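Local coordinates for protein adenosine deaminase (Burkholderia ambifaria, PDB 4GXW) that binds a zinc ion as a metal-dependent amidohydrolase of the adenosine and AMP deaminase family and probably deaminates a purine such as adenine or adenosine, at residues R69-G75 / T267-R273. Numbering follows the deposited sequence.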
loop_
_atom_site.group_PDB
_atom_site.type_symbol
_atom_site.label_atom_id
_atom_site.label_comp_id
_atom_site.label_asym_id
_atom_site.label_seq_id
_atom_site.Cartn_x
_atom_site.Cartn_y
_atom_site.Cartn_z
ATOM N N ARG A 69 14.927 10.779 0.867
ATOM C CA ARG A 69 14.140 10.274 1.984
ATOM C C ARG A 69 14.910 10.468 3.290
ATOM O O ARG A 69 15.767 9.654 3.646
ATOM C CB ARG A 69 13.808 8.798 1.760
ATOM C CG ARG A 69 12.923 8.174 2.821
ATOM C CD ARG A 69 11.548 8.809 2.842
ATOM N NE ARG A 69 10.638 8.056 3.698
ATOM C CZ ARG A 69 9.358 8.361 3.885
ATOM N NH1 ARG A 69 8.827 9.412 3.274
ATOM N NH2 ARG A 69 8.605 7.608 4.679
ATOM N N GLY A 70 14.594 11.554 3.994
ATOM C CA GLY A 70 15.352 11.971 5.164
ATOM C C GLY A 70 14.844 11.439 6.492
ATOM O O GLY A 70 13.941 10.604 6.529
ATOM N N GLU A 71 15.417 11.941 7.585
ATOM C CA GLU A 71 15.191 11.370 8.918
ATOM C C GLU A 71 13.853 11.755 9.566
ATOM O O GLU A 71 13.228 10.934 10.240
ATOM C CB GLU A 71 16.366 11.695 9.847
ATOM C CG GLU A 71 16.664 13.176 9.973
ATOM C CD GLU A 71 17.866 13.464 10.850
ATOM O OE1 GLU A 71 18.082 12.730 11.839
ATOM O OE2 GLU A 71 18.597 14.428 10.548
ATOM N N LYS A 72 13.423 12.999 9.374
ATOM C CA LYS A 72 12.071 13.405 9.750
ATOM C C LYS A 72 11.296 13.667 8.468
ATOM O O LYS A 72 10.876 14.799 8.223
ATOM C CB LYS A 72 12.094 14.689 10.581
ATOM C CG LYS A 72 12.697 14.569 11.967
ATOM C CD LYS A 72 12.246 15.743 12.826
ATOM C CE LYS A 72 12.851 15.705 14.218
ATOM N NZ LYS A 72 14.213 16.294 14.229
ATOM N N PRO A 73 11.081 12.619 7.653
ATOM C CA PRO A 73 10.727 12.832 6.246
ATOM C C PRO A 73 9.402 13.552 6.022
ATOM O O PRO A 73 8.415 13.314 6.718
ATOM C CB PRO A 73 10.652 11.409 5.683
ATOM C CG PRO A 73 10.256 10.577 6.844
ATOM C CD PRO A 73 10.920 11.207 8.048
ATOM N N VAL A 74 9.401 14.443 5.039
ATOM C CA VAL A 74 8.177 15.087 4.600
ATOM C C VAL A 74 7.341 14.084 3.815
ATOM O O VAL A 74 7.870 13.119 3.255
ATOM C CB VAL A 74 8.473 16.313 3.717
ATOM C CG1 VAL A 74 9.193 17.386 4.522
ATOM C CG2 VAL A 74 9.297 15.910 2.501
ATOM N N GLY A 75 6.032 14.304 3.788
ATOM C CA GLY A 75 5.150 13.462 3.006
ATOM C C GLY A 75 5.430 13.648 1.527
ATOM O O GLY A 75 5.904 14.704 1.105
ATOM N N THR A 267 6.946 2.261 7.173
ATOM C CA THR A 267 7.591 3.515 6.795
ATOM C C THR A 267 6.650 4.726 6.749
ATOM O O THR A 267 6.999 5.732 6.132
ATOM C CB THR A 267 8.290 3.379 5.432
ATOM O OG1 THR A 267 7.343 2.932 4.451
ATOM C CG2 THR A 267 9.426 2.369 5.529
ATOM N N ASN A 268 5.481 4.645 7.391
ATOM C CA ASN A 268 4.547 5.771 7.408
ATOM C C ASN A 268 5.254 7.085 7.743
ATOM O O ASN A 268 5.911 7.194 8.778
ATOM C CB ASN A 268 3.433 5.505 8.412
ATOM C CG ASN A 268 2.440 6.651 8.505
ATOM O OD1 ASN A 268 2.437 7.405 9.479
ATOM N ND2 ASN A 268 1.587 6.785 7.488
ATOM N N SER A 269 5.141 8.074 6.858
ATOM C CA SER A 269 5.916 9.302 7.010
ATOM C C SER A 269 5.520 10.096 8.246
ATOM O O SER A 269 6.382 10.684 8.908
ATOM C CB SER A 269 5.783 10.194 5.775
ATOM O OG SER A 269 6.239 9.538 4.608
ATOM N N TYR A 270 4.219 10.148 8.529
ATOM C CA TYR A 270 3.736 10.926 9.660
ATOM C C TYR A 270 4.416 10.504 10.960
ATOM O O TYR A 270 4.908 11.354 11.707
ATOM C CB TYR A 270 2.204 10.845 9.780
ATOM C CG TYR A 270 1.659 11.540 11.017
ATOM C CD1 TYR A 270 1.469 12.921 11.054
ATOM C CD2 TYR A 270 1.342 10.809 12.155
ATOM C CE1 TYR A 270 0.977 13.541 12.201
ATOM C CE2 TYR A 270 0.857 11.417 13.294
ATOM C CZ TYR A 270 0.675 12.777 13.311
ATOM O OH TYR A 270 0.175 13.369 14.441
ATOM N N TYR A 271 4.441 9.205 11.246
ATOM C CA TYR A 271 5.053 8.768 12.498
ATOM C C TYR A 271 6.570 8.928 12.514
ATOM O O TYR A 271 7.132 9.236 13.559
ATOM C CB TYR A 271 4.598 7.355 12.921
ATOM C CG TYR A 271 3.177 7.360 13.454
ATOM C CD1 TYR A 271 2.851 8.088 14.594
ATOM C CD2 TYR A 271 2.162 6.659 12.812
ATOM C CE1 TYR A 271 1.551 8.130 15.081
ATOM C CE2 TYR A 271 0.856 6.688 13.292
ATOM C CZ TYR A 271 0.556 7.426 14.427
ATOM O OH TYR A 271 -0.735 7.457 14.899
ATOM N N LEU A 272 7.223 8.745 11.368
ATOM C CA LEU A 272 8.667 8.995 11.281
ATOM C C LEU A 272 8.997 10.459 11.562
ATOM O O LEU A 272 10.028 10.779 12.154
ATOM C CB LEU A 272 9.209 8.599 9.901
ATOM C CG LEU A 272 9.449 7.106 9.663
ATOM C CD1 LEU A 272 9.676 6.815 8.189
ATOM C CD2 LEU A 272 10.648 6.667 10.475
ATOM N N ARG A 273 8.110 11.349 11.135
ATOM C CA ARG A 273 8.346 12.778 11.246
ATOM C C ARG A 273 8.023 13.303 12.645
ATOM O O ARG A 273 8.705 14.199 13.150
ATOM C CB ARG A 273 7.510 13.495 10.184
ATOM C CG ARG A 273 7.757 14.973 10.041
ATOM C CD ARG A 273 7.024 15.524 8.814
ATOM N NE ARG A 273 5.578 15.298 8.850
ATOM C CZ ARG A 273 4.920 14.477 8.038
ATOM N NH1 ARG A 273 5.576 13.770 7.123
ATOM N NH2 ARG A 273 3.603 14.354 8.143
#
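Lys72 and Arg273 bring their CA atoms to 4.1 Å where the irregular loop 69-75, between helices 62-67 and 77-87, runs past the short helix 269-274 that follows strand 261-264 of the TIM-barrel amidohydrolase fold. Asn268 is the N-cap of that helix, its OD1 accepting from Tyr271 N. Ser269, in the first turn, offers a small hydroxyl to Arg69, whose guanidinium grips it end-on: Arg69 NH1 and NH2 both donate hydrogen bonds to Ser269 OG, at 2.9 and 3.1 Å, and the oxygen sits in the guanidinium plane. Pro73 CB lies 3.5 Å above one face of this group, toward its rim. The proline ring, rigid and apolar, also meets Leu272 at about a right angle, with Pro73 CD 3.6 Å from Leu272 CB. The contact borders the metal site: the side chain of Thr267, which hydrogen-bonds through OG1 to His306, is about 5 Å from that of the zinc ligand Asp301. The long, partly exposed Arg273 chain leaves the helix with CG anti to the backbone N (chi1 -173°) and runs alongside the carbonyl oxygens of Lys72 and Pro73. Its bend at chi3 (58°) turns NH1 back to Pro73 O, a 2.9 Å hydrogen bond in the carbonyl plane with an N-H...O angle of 158°.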